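Side-chain contacts in fanconi-associated nuclease 1 homolog (Pseudomonas aeruginosa, PDB 5Y7Q), which is a bacterial member of the FAN1 nuclease family that combines an HTH domain, a SAP domain and a VRR-NUC domain in one chain: residues A74-E78 against A79-L83; L254-L258 against E259-A263; V388-A391 against V392-H395; G460-D464 against G465-D469; Q560-E564 against R565-V569. All coordinates share one frame; numbering follows the deposited sequence.

Contact 1: residues A74-E78 against A79-L83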
loop_
_atom_site.group_PDB
_atom_site.type_symbol
_atom_site.label_atom_id
_atom_site.label_comp_id
_atom_site.label_asym_id
_atom_site.label_seq_id
_atom_site.Cartn_x
_atom_site.Cartn_y
_atom_site.Cartn_z
ATOM N N ALA A 74 -2.448 7.002 -33.043
ATOM C CA ALA A 74 -2.211 8.321 -33.631
ATOM C C ALA A 74 -2.996 8.534 -34.930
ATOM O O ALA A 74 -3.347 9.674 -35.270
ATOM C CB ALA A 74 -0.721 8.518 -33.887
ATOM N N GLU A 75 -3.280 7.464 -35.671
ATOM C CA GLU A 75 -4.069 7.646 -36.890
ATOM C C GLU A 75 -5.560 7.888 -36.640
ATOM O O GLU A 75 -6.260 8.332 -37.548
ATOM C CB GLU A 75 -3.907 6.430 -37.808
ATOM C CG GLU A 75 -2.462 6.052 -38.065
ATOM C CD GLU A 75 -1.621 7.240 -38.481
ATOM O OE1 GLU A 75 -2.049 7.982 -39.395
ATOM O OE2 GLU A 75 -0.540 7.438 -37.879
ATOM N N LEU A 76 -6.069 7.615 -35.451
ATOM C CA LEU A 76 -7.509 7.654 -35.248
ATOM C C LEU A 76 -8.043 9.084 -35.269
ATOM O O LEU A 76 -7.366 10.016 -34.825
ATOM C CB LEU A 76 -7.874 7.010 -33.921
ATOM C CG LEU A 76 -7.834 5.496 -34.008
ATOM C CD1 LEU A 76 -7.756 4.936 -32.607
ATOM C CD2 LEU A 76 -9.055 5.017 -34.788
ATOM N N PRO A 77 -9.259 9.275 -35.770
ATOM C CA PRO A 77 -9.933 10.563 -35.593
ATOM C C PRO A 77 -10.158 10.836 -34.118
ATOM O O PRO A 77 -10.295 9.912 -33.315
ATOM C CB PRO A 77 -11.259 10.374 -36.337
ATOM C CG PRO A 77 -11.470 8.891 -36.356
ATOM C CD PRO A 77 -10.101 8.307 -36.492
ATOM N N GLU A 78 -10.219 12.124 -33.773
ATOM C CA GLU A 78 -10.213 12.526 -32.370
ATOM C C GLU A 78 -11.303 11.815 -31.578
ATOM O O GLU A 78 -11.046 11.294 -30.487
ATOM C CB GLU A 78 -10.373 14.041 -32.251
ATOM C CG GLU A 78 -9.801 14.634 -30.954
ATOM C CD GLU A 78 -9.537 16.135 -31.063
ATOM O OE1 GLU A 78 -10.434 16.867 -31.545
ATOM O OE2 GLU A 78 -8.427 16.578 -30.684
ATOM N N ALA A 79 -12.521 11.751 -32.123
ATOM C CA ALA A 79 -13.630 11.183 -31.362
ATOM C C ALA A 79 -13.411 9.702 -31.058
ATOM O O ALA A 79 -13.803 9.216 -29.988
ATOM C CB ALA A 79 -14.944 11.386 -32.105
ATOM N N SER A 80 -12.783 8.966 -31.970
ATOM C CA SER A 80 -12.529 7.563 -31.678
ATOM C C SER A 80 -11.426 7.406 -30.644
ATOM O O SER A 80 -11.522 6.545 -29.754
ATOM C CB SER A 80 -12.185 6.815 -32.952
ATOM O OG SER A 80 -13.079 7.199 -33.967
ATOM N N GLN A 81 -10.370 8.221 -30.738
ATOM C CA GLN A 81 -9.405 8.279 -29.640
ATOM C C GLN A 81 -10.111 8.504 -28.299
ATOM O O GLN A 81 -9.918 7.743 -27.339
ATOM C CB GLN A 81 -8.382 9.389 -29.896
ATOM C CG GLN A 81 -7.363 9.096 -30.976
ATOM C CD GLN A 81 -6.354 10.221 -31.133
ATOM O OE1 GLN A 81 -6.709 11.385 -31.039
ATOM N NE2 GLN A 81 -5.095 9.878 -31.381
ATOM N N ALA A 82 -10.975 9.529 -28.242
ATOM C CA ALA A 82 -11.651 9.903 -26.999
ATOM C C ALA A 82 -12.504 8.765 -26.476
ATOM O O ALA A 82 -12.475 8.449 -25.281
ATOM C CB ALA A 82 -12.517 11.139 -27.219
ATOM N N LEU A 83 -13.272 8.134 -27.368
ATOM C CA LEU A 83 -14.105 7.017 -26.955
ATOM C C LEU A 83 -13.258 5.916 -26.361
ATOM O O LEU A 83 -13.595 5.362 -25.303
ATOM C CB LEU A 83 -14.907 6.487 -28.127
ATOM C CG LEU A 83 -15.793 5.344 -27.659
ATOM C CD1 LEU A 83 -16.726 5.878 -26.571
ATOM C CD2 LEU A 83 -16.569 4.750 -28.847
#

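Contact 2: residues L254-L258 against E259-A263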
loop_
_atom_site.group_PDB
_atom_site.type_symbol
_atom_site.label_atom_id
_atom_site.label_comp_id
_atom_site.label_asym_id
_atom_site.label_seq_id
_atom_site.Cartn_x
_atom_site.Cartn_y
_atom_site.Cartn_z
ATOM N N LEU A 254 -8.488 -15.247 -6.142
ATOM C CA LEU A 254 -9.719 -15.875 -6.620
ATOM C C LEU A 254 -9.921 -17.306 -6.125
ATOM O O LEU A 254 -10.911 -17.934 -6.512
ATOM C CB LEU A 254 -9.777 -15.873 -8.152
ATOM C CG LEU A 254 -10.076 -14.549 -8.860
ATOM C CD1 LEU A 254 -10.532 -14.813 -10.296
ATOM C CD2 LEU A 254 -11.096 -13.711 -8.088
ATOM N N GLY A 255 -9.031 -17.840 -5.288
ATOM C CA GLY A 255 -9.222 -19.177 -4.751
ATOM C C GLY A 255 -8.548 -20.308 -5.497
ATOM O O GLY A 255 -8.988 -21.460 -5.378
ATOM N N GLU A 256 -7.498 -20.023 -6.258
ATOM C CA GLU A 256 -6.758 -21.026 -7.014
ATOM C C GLU A 256 -5.866 -21.848 -6.079
ATOM O O GLU A 256 -5.234 -21.294 -5.174
ATOM C CB GLU A 256 -5.913 -20.341 -8.098
ATOM C CG GLU A 256 -5.374 -21.252 -9.200
ATOM C CD GLU A 256 -5.218 -20.541 -10.547
ATOM O OE1 GLU A 256 -6.110 -19.738 -10.920
ATOM O OE2 GLU A 256 -4.198 -20.796 -11.231
ATOM N N PRO A 257 -5.799 -23.165 -6.268
ATOM C CA PRO A 257 -4.972 -23.996 -5.380
ATOM C C PRO A 257 -3.492 -23.696 -5.550
ATOM O O PRO A 257 -2.988 -23.562 -6.666
ATOM C CB PRO A 257 -5.297 -25.424 -5.825
ATOM C CG PRO A 257 -5.723 -25.267 -7.259
ATOM C CD PRO A 257 -6.466 -23.961 -7.309
ATOM N N LEU A 258 -2.783 -23.626 -4.430
ATOM C CA LEU A 258 -1.376 -23.277 -4.516
ATOM C C LEU A 258 -0.559 -24.262 -5.329
ATOM O O LEU A 258 0.581 -23.938 -5.649
ATOM C CB LEU A 258 -0.748 -23.180 -3.128
ATOM C CG LEU A 258 -1.315 -22.117 -2.209
ATOM C CD1 LEU A 258 -0.694 -22.344 -0.876
ATOM C CD2 LEU A 258 -1.006 -20.726 -2.726
ATOM N N GLU A 259 -1.072 -25.455 -5.641
ATOM C CA GLU A 259 -0.248 -26.428 -6.352
ATOM C C GLU A 259 0.192 -25.873 -7.702
ATOM O O GLU A 259 1.394 -25.785 -8.002
ATOM C CB GLU A 259 -1.002 -27.750 -6.517
ATOM C CG GLU A 259 -0.213 -28.831 -7.287
ATOM C CD GLU A 259 -0.963 -30.175 -7.431
ATOM O OE1 GLU A 259 -0.915 -30.991 -6.483
ATOM O OE2 GLU A 259 -1.589 -30.418 -8.492
ATOM N N GLU A 260 -0.772 -25.439 -8.513
ATOM C CA GLU A 260 -0.434 -24.864 -9.810
ATOM C C GLU A 260 0.065 -23.428 -9.684
ATOM O O GLU A 260 0.864 -22.976 -10.517
ATOM C CB GLU A 260 -1.637 -24.953 -10.762
ATOM C CG GLU A 260 -2.955 -24.399 -10.221
ATOM C CD GLU A 260 -4.163 -24.700 -11.131
ATOM O OE1 GLU A 260 -4.667 -25.847 -11.110
ATOM O OE2 GLU A 260 -4.613 -23.785 -11.860
ATOM N N LEU A 261 -0.367 -22.707 -8.647
ATOM C CA LEU A 261 0.208 -21.393 -8.378
ATOM C C LEU A 261 1.718 -21.485 -8.218
ATOM O O LEU A 261 2.468 -20.760 -8.880
ATOM C CB LEU A 261 -0.423 -20.782 -7.130
ATOM C CG LEU A 261 -1.796 -20.146 -7.302
ATOM C CD1 LEU A 261 -2.206 -19.476 -6.011
ATOM C CD2 LEU A 261 -1.788 -19.154 -8.443
ATOM N N LEU A 262 2.178 -22.400 -7.356
ATOM C CA LEU A 262 3.603 -22.552 -7.076
ATOM C C LEU A 262 4.344 -23.104 -8.276
ATOM O O LEU A 262 5.478 -22.684 -8.548
ATOM C CB LEU A 262 3.827 -23.472 -5.876
ATOM C CG LEU A 262 3.365 -22.981 -4.515
ATOM C CD1 LEU A 262 3.467 -24.129 -3.521
ATOM C CD2 LEU A 262 4.172 -21.743 -4.093
ATOM N N ALA A 263 3.738 -24.079 -8.975
ATOM C CA ALA A 263 4.314 -24.545 -10.237
ATOM C C ALA A 263 4.607 -23.379 -11.180
ATOM O O ALA A 263 5.650 -23.364 -11.848
ATOM C CB ALA A 263 3.378 -25.556 -10.913
#

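Contact 3: residues V388-A391 against V392-H395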
loop_
_atom_site.group_PDB
_atom_site.type_symbol
_atom_site.label_atom_id
_atom_site.label_comp_id
_atom_site.label_asym_id
_atom_site.label_seq_id
_atom_site.Cartn_x
_atom_site.Cartn_y
_atom_site.Cartn_z
ATOM N N VAL A 388 -10.703 5.314 24.192
ATOM C CA VAL A 388 -10.044 5.615 25.466
ATOM C C VAL A 388 -8.928 6.653 25.306
ATOM O O VAL A 388 -8.668 7.444 26.228
ATOM C CB VAL A 388 -9.527 4.306 26.099
ATOM C CG1 VAL A 388 -8.341 3.758 25.321
ATOM C CG2 VAL A 388 -9.177 4.500 27.562
ATOM N N GLU A 389 -8.260 6.683 24.152
ATOM C CA GLU A 389 -7.165 7.629 23.953
ATOM C C GLU A 389 -7.647 9.075 24.070
ATOM O O GLU A 389 -6.983 9.910 24.699
ATOM C CB GLU A 389 -6.492 7.372 22.600
ATOM C CG GLU A 389 -5.767 6.011 22.502
ATOM C CD GLU A 389 -6.656 4.859 22.002
ATOM O OE1 GLU A 389 -7.613 5.126 21.226
ATOM O OE2 GLU A 389 -6.386 3.689 22.382
ATOM N N TRP A 390 -8.814 9.384 23.492
ATOM C CA TRP A 390 -9.396 10.710 23.672
ATOM C C TRP A 390 -9.684 10.990 25.136
ATOM O O TRP A 390 -9.588 12.142 25.581
ATOM C CB TRP A 390 -10.685 10.853 22.858
ATOM C CG TRP A 390 -10.475 10.735 21.387
ATOM C CD1 TRP A 390 -10.952 9.752 20.570
ATOM C CD2 TRP A 390 -9.717 11.624 20.551
ATOM N NE1 TRP A 390 -10.543 9.974 19.277
ATOM C CE2 TRP A 390 -9.783 11.114 19.236
ATOM C CE3 TRP A 390 -8.990 12.800 20.787
ATOM C CZ2 TRP A 390 -9.153 11.741 18.156
ATOM C CZ3 TRP A 390 -8.367 13.418 19.722
ATOM C CH2 TRP A 390 -8.454 12.886 18.415
ATOM N N ALA A 391 -10.039 9.955 25.898
ATOM C CA ALA A 391 -10.363 10.169 27.302
ATOM C C ALA A 391 -9.121 10.546 28.082
ATOM O O ALA A 391 -9.128 11.519 28.848
ATOM C CB ALA A 391 -11.016 8.926 27.910
ATOM N N VAL A 392 -8.042 9.782 27.911
ATOM C CA VAL A 392 -6.822 10.135 28.617
ATOM C C VAL A 392 -6.355 11.509 28.179
ATOM O O VAL A 392 -5.958 12.338 29.009
ATOM C CB VAL A 392 -5.726 9.082 28.407
ATOM C CG1 VAL A 392 -4.473 9.543 29.073
ATOM C CG2 VAL A 392 -6.147 7.761 28.994
ATOM N N ARG A 393 -6.433 11.787 26.872
ATOM C CA ARG A 393 -5.982 13.080 26.376
ATOM C C ARG A 393 -6.748 14.224 27.038
ATOM O O ARG A 393 -6.154 15.245 27.403
ATOM C CB ARG A 393 -6.124 13.138 24.859
ATOM C CG ARG A 393 -5.290 14.228 24.244
ATOM C CD ARG A 393 -6.017 14.839 23.096
ATOM N NE ARG A 393 -7.283 15.405 23.526
ATOM C CZ ARG A 393 -7.413 16.644 23.995
ATOM N NH1 ARG A 393 -6.347 17.433 24.092
ATOM N NH2 ARG A 393 -8.603 17.095 24.376
ATOM N N GLU A 394 -8.064 14.070 27.221
ATOM C CA GLU A 394 -8.827 15.096 27.932
ATOM C C GLU A 394 -8.374 15.202 29.377
ATOM O O GLU A 394 -8.184 16.304 29.906
ATOM C CB GLU A 394 -10.325 14.792 27.887
ATOM C CG GLU A 394 -11.011 15.173 26.581
ATOM C CD GLU A 394 -11.351 16.652 26.505
ATOM O OE1 GLU A 394 -11.304 17.329 27.560
ATOM O OE2 GLU A 394 -11.669 17.127 25.387
ATOM N N HIS A 395 -8.196 14.061 30.034
ATOM C CA HIS A 395 -7.924 14.080 31.467
ATOM C C HIS A 395 -6.564 14.711 31.766
ATOM O O HIS A 395 -6.408 15.425 32.763
ATOM C CB HIS A 395 -8.019 12.656 32.023
ATOM C CG HIS A 395 -7.591 12.533 33.446
ATOM N ND1 HIS A 395 -8.429 12.830 34.501
ATOM C CD2 HIS A 395 -6.412 12.150 33.994
ATOM C CE1 HIS A 395 -7.786 12.627 35.639
ATOM N NE2 HIS A 395 -6.560 12.218 35.359
#

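Contact 4: residues G460-D464 against G465-D469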
loop_
_atom_site.group_PDB
_atom_site.type_symbol
_atom_site.label_atom_id
_atom_site.label_comp_id
_atom_site.label_asym_id
_atom_site.label_seq_id
_atom_site.Cartn_x
_atom_site.Cartn_y
_atom_site.Cartn_z
ATOM N N GLY A 460 22.565 17.244 10.517
ATOM C CA GLY A 460 23.520 18.147 11.122
ATOM C C GLY A 460 22.882 19.395 11.690
ATOM O O GLY A 460 23.284 19.860 12.756
ATOM N N ARG A 461 21.846 19.926 11.025
ATOM C CA ARG A 461 21.230 21.156 11.523
ATOM C C ARG A 461 20.702 21.006 12.946
ATOM O O ARG A 461 20.351 22.017 13.564
ATOM C CB ARG A 461 20.086 21.622 10.618
ATOM C CG ARG A 461 20.376 21.553 9.128
ATOM C CD ARG A 461 19.347 22.316 8.293
ATOM N NE ARG A 461 19.793 23.681 8.024
ATOM C CZ ARG A 461 19.303 24.461 7.064
ATOM N NH1 ARG A 461 18.337 24.010 6.264
ATOM N NH2 ARG A 461 19.785 25.691 6.901
ATOM N N LEU A 462 20.641 19.777 13.473
ATOM C CA LEU A 462 20.272 19.575 14.865
ATOM C C LEU A 462 21.385 19.985 15.838
ATOM O O LEU A 462 21.089 20.299 16.998
ATOM C CB LEU A 462 19.895 18.108 15.086
ATOM C CG LEU A 462 18.663 17.474 14.437
ATOM C CD1 LEU A 462 18.712 15.965 14.602
ATOM C CD2 LEU A 462 17.376 18.010 15.035
ATOM N N GLU A 463 22.653 19.985 15.398
ATOM C CA GLU A 463 23.782 20.302 16.275
ATOM C C GLU A 463 23.949 21.811 16.467
ATOM O O GLU A 463 24.233 22.270 17.582
ATOM C CB GLU A 463 25.065 19.669 15.723
ATOM C CG GLU A 463 24.871 18.243 15.162
ATOM C CD GLU A 463 24.373 17.214 16.199
ATOM O OE1 GLU A 463 25.205 16.761 17.009
ATOM O OE2 GLU A 463 23.171 16.839 16.199
ATOM N N ASP A 464 23.783 22.598 15.405
ATOM C CA ASP A 464 23.607 24.039 15.540
ATOM C C ASP A 464 22.144 24.331 15.866
ATOM O O ASP A 464 21.351 23.431 16.164
ATOM C CB ASP A 464 24.057 24.751 14.275
ATOM C CG ASP A 464 24.212 23.810 13.118
ATOM O OD1 ASP A 464 24.688 22.676 13.346
ATOM O OD2 ASP A 464 23.859 24.197 11.984
ATOM N N GLY A 465 21.757 25.607 15.831
ATOM C CA GLY A 465 20.370 25.926 16.127
ATOM C C GLY A 465 19.438 25.809 14.944
ATOM O O GLY A 465 18.221 25.674 15.134
ATOM N N SER A 466 19.999 25.794 13.732
ATOM C CA SER A 466 19.270 26.088 12.508
ATOM C C SER A 466 18.122 25.123 12.214
ATOM O O SER A 466 17.331 25.399 11.303
ATOM C CB SER A 466 20.260 26.087 11.351
ATOM O OG SER A 466 21.151 25.002 11.514
ATOM N N TYR A 467 18.000 24.012 12.944
ATOM C CA TYR A 467 17.012 23.013 12.560
ATOM C C TYR A 467 15.584 23.523 12.741
ATOM O O TYR A 467 14.707 23.215 11.923
ATOM C CB TYR A 467 17.240 21.711 13.327
ATOM C CG TYR A 467 16.771 21.695 14.767
ATOM C CD1 TYR A 467 17.590 22.166 15.806
ATOM C CD2 TYR A 467 15.527 21.166 15.099
ATOM C CE1 TYR A 467 17.162 22.130 17.112
ATOM C CE2 TYR A 467 15.092 21.131 16.398
ATOM C CZ TYR A 467 15.910 21.618 17.403
ATOM O OH TYR A 467 15.458 21.577 18.701
ATOM N N ARG A 468 15.327 24.309 13.789
ATOM C CA ARG A 468 13.997 24.886 13.973
ATOM C C ARG A 468 13.577 25.704 12.755
ATOM O O ARG A 468 12.546 25.425 12.127
ATOM C CB ARG A 468 13.967 25.761 15.223
ATOM C CG ARG A 468 14.237 25.012 16.486
ATOM C CD ARG A 468 13.912 25.826 17.717
ATOM N NE ARG A 468 14.064 24.964 18.873
ATOM C CZ ARG A 468 15.237 24.681 19.429
ATOM N NH1 ARG A 468 16.354 25.225 18.944
ATOM N NH2 ARG A 468 15.291 23.863 20.476
ATOM N N ASP A 469 14.365 26.730 12.413
ATOM C CA ASP A 469 14.018 27.565 11.265
ATOM C C ASP A 469 13.861 26.723 10.007
ATOM O O ASP A 469 12.941 26.946 9.214
ATOM C CB ASP A 469 15.071 28.658 11.056
ATOM C CG ASP A 469 15.037 29.710 12.148
ATOM O OD1 ASP A 469 13.980 29.807 12.816
ATOM O OD2 ASP A 469 16.055 30.431 12.339
#

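Contact 5: residues Q560-E564 against R565-V569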
loop_
_atom_site.group_PDB
_atom_site.type_symbol
_atom_site.label_atom_id
_atom_site.label_comp_id
_atom_site.label_asym_id
_atom_site.label_seq_id
_atom_site.Cartn_x
_atom_site.Cartn_y
_atom_site.Cartn_z
ATOM N N GLN A 560 11.610 0.294 25.135
ATOM C CA GLN A 560 12.968 -0.080 25.498
ATOM C C GLN A 560 13.955 0.963 24.998
ATOM O O GLN A 560 14.829 1.423 25.739
ATOM C CB GLN A 560 13.293 -1.465 24.932
ATOM C CG GLN A 560 14.647 -2.030 25.361
ATOM C CD GLN A 560 15.043 -3.287 24.579
ATOM O OE1 GLN A 560 14.202 -3.931 23.944
ATOM N NE2 GLN A 560 16.331 -3.631 24.617
ATOM N N PHE A 561 13.791 1.387 23.751
ATOM C CA PHE A 561 14.704 2.363 23.175
ATOM C C PHE A 561 14.643 3.683 23.927
ATOM O O PHE A 561 15.677 4.291 24.232
ATOM C CB PHE A 561 14.370 2.574 21.703
ATOM C CG PHE A 561 15.210 3.618 21.053
ATOM C CD1 PHE A 561 16.472 3.305 20.578
ATOM C CD2 PHE A 561 14.753 4.922 20.933
ATOM C CE1 PHE A 561 17.265 4.271 19.969
ATOM C CE2 PHE A 561 15.547 5.897 20.335
ATOM C CZ PHE A 561 16.803 5.572 19.848
ATOM N N CYS A 562 13.431 4.142 24.232
ATOM C CA CYS A 562 13.264 5.414 24.926
ATOM C C CYS A 562 13.815 5.364 26.351
ATOM O O CYS A 562 14.509 6.291 26.786
ATOM C CB CYS A 562 11.790 5.807 24.935
ATOM S SG CYS A 562 11.207 6.601 23.423
ATOM N N ARG A 563 13.526 4.302 27.096
ATOM C CA ARG A 563 14.013 4.277 28.467
ATOM C C ARG A 563 15.451 3.796 28.566
ATOM O O ARG A 563 15.968 3.699 29.677
ATOM C CB ARG A 563 13.091 3.434 29.370
ATOM C CG ARG A 563 13.276 1.909 29.343
ATOM C CD ARG A 563 12.259 1.207 30.276
ATOM N NE ARG A 563 10.886 1.171 29.742
ATOM C CZ ARG A 563 9.903 2.023 30.061
ATOM N NH1 ARG A 563 10.107 3.011 30.930
ATOM N NH2 ARG A 563 8.700 1.883 29.510
ATOM N N GLU A 564 16.117 3.494 27.449
ATOM C CA GLU A 564 17.575 3.392 27.475
ATOM C C GLU A 564 18.271 4.723 27.214
ATOM O O GLU A 564 19.482 4.833 27.436
ATOM C CB GLU A 564 18.060 2.359 26.457
ATOM C CG GLU A 564 17.780 0.919 26.860
ATOM C CD GLU A 564 17.893 -0.054 25.696
ATOM O OE1 GLU A 564 17.953 0.402 24.527
ATOM O OE2 GLU A 564 17.919 -1.279 25.955
ATOM N N ARG A 565 17.534 5.720 26.730
ATOM C CA ARG A 565 18.007 7.090 26.577
ATOM C C ARG A 565 17.591 7.997 27.724
ATOM O O ARG A 565 17.844 9.206 27.660
ATOM C CB ARG A 565 17.478 7.695 25.273
ATOM C CG ARG A 565 18.437 7.616 24.128
ATOM C CD ARG A 565 18.198 6.369 23.364
ATOM N NE ARG A 565 18.985 6.384 22.148
ATOM C CZ ARG A 565 19.905 5.483 21.850
ATOM N NH1 ARG A 565 20.139 4.489 22.701
ATOM N NH2 ARG A 565 20.577 5.576 20.700
ATOM N N GLU A 566 16.932 7.460 28.744
ATOM C CA GLU A 566 16.235 8.279 29.734
ATOM C C GLU A 566 15.377 9.323 29.014
ATOM O O GLU A 566 15.467 10.531 29.246
ATOM C CB GLU A 566 17.207 8.920 30.742
ATOM C CG GLU A 566 17.947 7.925 31.681
ATOM C CD GLU A 566 17.820 8.264 33.184
ATOM O OE1 GLU A 566 17.124 9.246 33.536
ATOM O OE2 GLU A 566 18.415 7.540 34.023
ATOM N N MET A 567 14.588 8.844 28.094
ATOM C CA MET A 567 13.519 9.648 27.542
ATOM C C MET A 567 12.268 9.493 28.389
ATOM O O MET A 567 12.018 8.426 28.963
ATOM C CB MET A 567 13.210 9.232 26.107
ATOM C CG MET A 567 14.127 9.866 25.090
ATOM S SD MET A 567 14.404 8.815 23.665
ATOM C CE MET A 567 15.713 9.728 22.847
ATOM N N PRO A 568 11.512 10.547 28.475
ATOM C CA PRO A 568 10.271 10.523 29.253
ATOM C C PRO A 568 9.109 9.821 28.558
ATOM O O PRO A 568 8.307 10.464 27.882
ATOM C CB PRO A 568 9.982 12.013 29.460
ATOM C CG PRO A 568 10.581 12.650 28.262
ATOM C CD PRO A 568 11.850 11.896 28.011
ATOM N N VAL A 569 9.013 8.506 28.694
ATOM C CA VAL A 569 7.842 7.744 28.286
ATOM C C VAL A 569 7.129 7.202 29.515
ATOM O O VAL A 569 7.734 6.960 30.567
ATOM C CB VAL A 569 8.240 6.579 27.375
ATOM C CG1 VAL A 569 8.713 7.087 26.038
ATOM C CG2 VAL A 569 9.328 5.758 28.073
#

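Contact 1: residues A74-E78 against A79-L83
Gln81 reaches back from the start of helix 78-89, with its stem alongside Leu76. Gln81 CG lies 3.6 Å from Leu76 CB. The Gln81 chain leaves on the side of its backbone N (chi1 -73°) and then runs straight (chi2 -178°). This carries the amide past Leu76 toward the end of helix 64-75. There Gln81 NE2 is 4.0 Å from Ala74 CA and donates a hydrogen bond to Phe73 O.

Further out, Leu76 CD2 lies 4.0 Å from Ser80 CB. The Pro77 ring also touches this serine, with Pro77 CG near Ser80 OG. That hydroxyl has a hydrogen bond elsewhere, to Ala111 O. Backbone bonds close the first turn of helix 78-89. Pro77 O takes Gln81 N at 3.1 Å in an almost straight bond, and a weak one from Ser80 N. Glu78 O takes Ala82 N at 2.9 Å. The Glu78 side chain turns outward to a salt bridge with Arg48 of helix 42-57. Leu76 continues onto Pro114 and Leu115 of helix 108-118.

The arrangement is a short helix-to-helix connection, with Pro77 at the N-cap of helix 78-89, in the HTH domain.

Contact 2: residues L254-L258 against E259-A263
Leu258 O accepts Leu262 N at 2.8 Å, in a bond with an N-H...O angle of 165°. This is the firm backbone bond of the first helical turn. Pro257 O is held more loosely. It receives weak bonds from Leu261 N and Glu260 N, both at 3.4 Å.

Two carboxylates come together beside this turn. Glu256 OE2 and Glu260 OE2 are 3.1 Å apart. The two side chains cross at about a right angle, and their carboxylate planes are 76° apart. Glu256 OE2 also has a salt bridge with Arg251 of helix 236-253, which probably eases the proximity of the two acids. The Glu260 chain starts between its backbone N and carbonyl carbon (chi1 52°), which sends it back toward Glu256 and past Pro257 CG. Glu260 OE1 is 4.0 Å from Pro257 CG.

The apolar side is made by leucines. Leu258 CD2 meets Leu261 CD1 at 3.7 Å. Leu258 CB is 4.3 Å from Leu262 CD1.

Helix 236-253 ends in a Schellman motif at Gly255, and Pro257 is the N-cap of helix 258-264. Leu258 and Leu261 pack on Phe252 of the preceding helix. With Leu262, they also pack on Phe286 of helix 273-292.

Contact 3: residues V388-A391 against V392-H395
Trp390 and Arg393 are brought together by different first torsions. The indole leaves beside its own backbone N (chi1 -63°). The arginine chain starts out on the side of its carbonyl carbon (chi1 -162°) and bends further along. Arg393 NE then lies 4.1 Å from Trp390 CE3, at the ring edge and near its plane. Ring and guanidinium planes are 62° apart, so the two groups do not stack.

The guanidinium has acidic partners. Its edge meets Glu394 in plane, in a salt bridge of 3.2 Å between Arg393 NH2 and Glu394 OE2, whose hydrogen bond is weak. Arg393 NH1 pairs with Glu397 and also bonds to Val403 O.

Helix 388-396 packs on the mixed five-stranded sheet. Val388 and Val392 face Val574 of strand 569-577, and Val392 also meets Leu377. Trp390 also makes an edge-to-face ring contact with Tyr405.

Regular backbone bonds join the two halves of the helix. Val392 N reaches Val388 O at 2.9 Å, and His395 N reaches Ala391 O at 3.0 Å.

Contact 4: residues G460-D464 against G465-D469
Gly465 begins the return of the chain, its carbonyl carbon 4.1 Å from Arg461 O.

Ser466 comes next. Its hydroxyl donates a weak hydrogen bond to Asp464, with Ser466 OG 2.9 Å from Asp464 OD2. Ser466 OG also lies 3.7 Å from Arg461 CB. Ser466 therefore touches both an acidic end and an arginine stem.

Tyr467 carries most of the packing. Its ring leaves between its backbone N and carbonyl carbon (chi1 77°), which turns it back over Leu462. Leu462 CD2 lies over one ring face, 3.9 Å from the centroid and 23° off the normal, in a CH-pi contact. The two side chains cross at about a right angle. Asp464 O sits at the ring edge, in plane, 4.0 Å from Tyr467 CD1.

Arg468 lies against the opposite ring face. Its CG is above that face, offset toward the rim, and its guanidinium has Tyr467 CZ over its centre. Arg468 NE is hydrogen-bonded to Leu500 O.

Leu462 and Tyr467 both continue onto Leu508 of helix 505-517. The arrangement is a helix-to-helix connection between 452-460 and 467-478, with Tyr467 packed between Leu462 and Arg468, in the VRR-NUC domain.

Contact 5: residues Q560-E564 against R565-V569
The Phe561 ring and the Arg565 guanidinium lie partly over each other, with planes 36° apart. Arg565 CD stands over one face of the phenyl ring, 4.0 Å from the centroid and 18° off the normal, in a CH-pi contact. Phe561 CE1 in turn lies over the centre of the guanidinium. The closest approach of the two side chains is 3.3 Å, between Phe561 CZ and Arg565 NE. The amide of Gln560 meets its partner nearly in its own plane. Its NE2 donates to the syn side of Glu564 OE2 at 3.1 Å, from well out of the carboxylate plane.

This is the C-terminal end of the helix in a beta-alpha-beta crossover. Helix 553-564 connects the parallel neighbouring strands 538-545 and 569-577. Glu566, with positive phi, turns the chain out of the helix.

Cys562 O grips the turn. It accepts Met567 N at 2.9 Å and Arg565 N at 3.1 Å, from opposite faces of its carbonyl plane. The Arg565 bond comes from well above that plane.

The cysteine side chain packs against the residues that follow the helix. Cys562 CB meets Val569 CG1 at 3.5 Å and Met567 CB at 3.9 Å. Met567 and Phe561 also touch Trp511 of helix 505-517. The other valine branch faces an arginine: Arg563 NH1 is 4.0 Å from Val569 CG2, and the two side chains cross at about a right angle.

In the fold
The five contacts follow one another along the chain, and none nests in or crosses another. Contact 1 closes the turn between helices 64-75 and 78-89 in the HTH domain. Contact 2 closes the loop from helix 236-253 to helix 258-264, about 41 Å from contact 1 between centres. Contact 3 is different: it lies within one helix, 388-396, that packs on the mixed sheet. Contact 4 closes the turn into helix 467-478. Contact 5 leads from helix 553-564 into strand 569-577, the strand that contact 3 also packs on. Contacts 4 and 5 share the VRR-NUC domain, and both reach helix 505-517. Contact 5 lies about 23 Å from both contact 3 and contact 4, centre to centre.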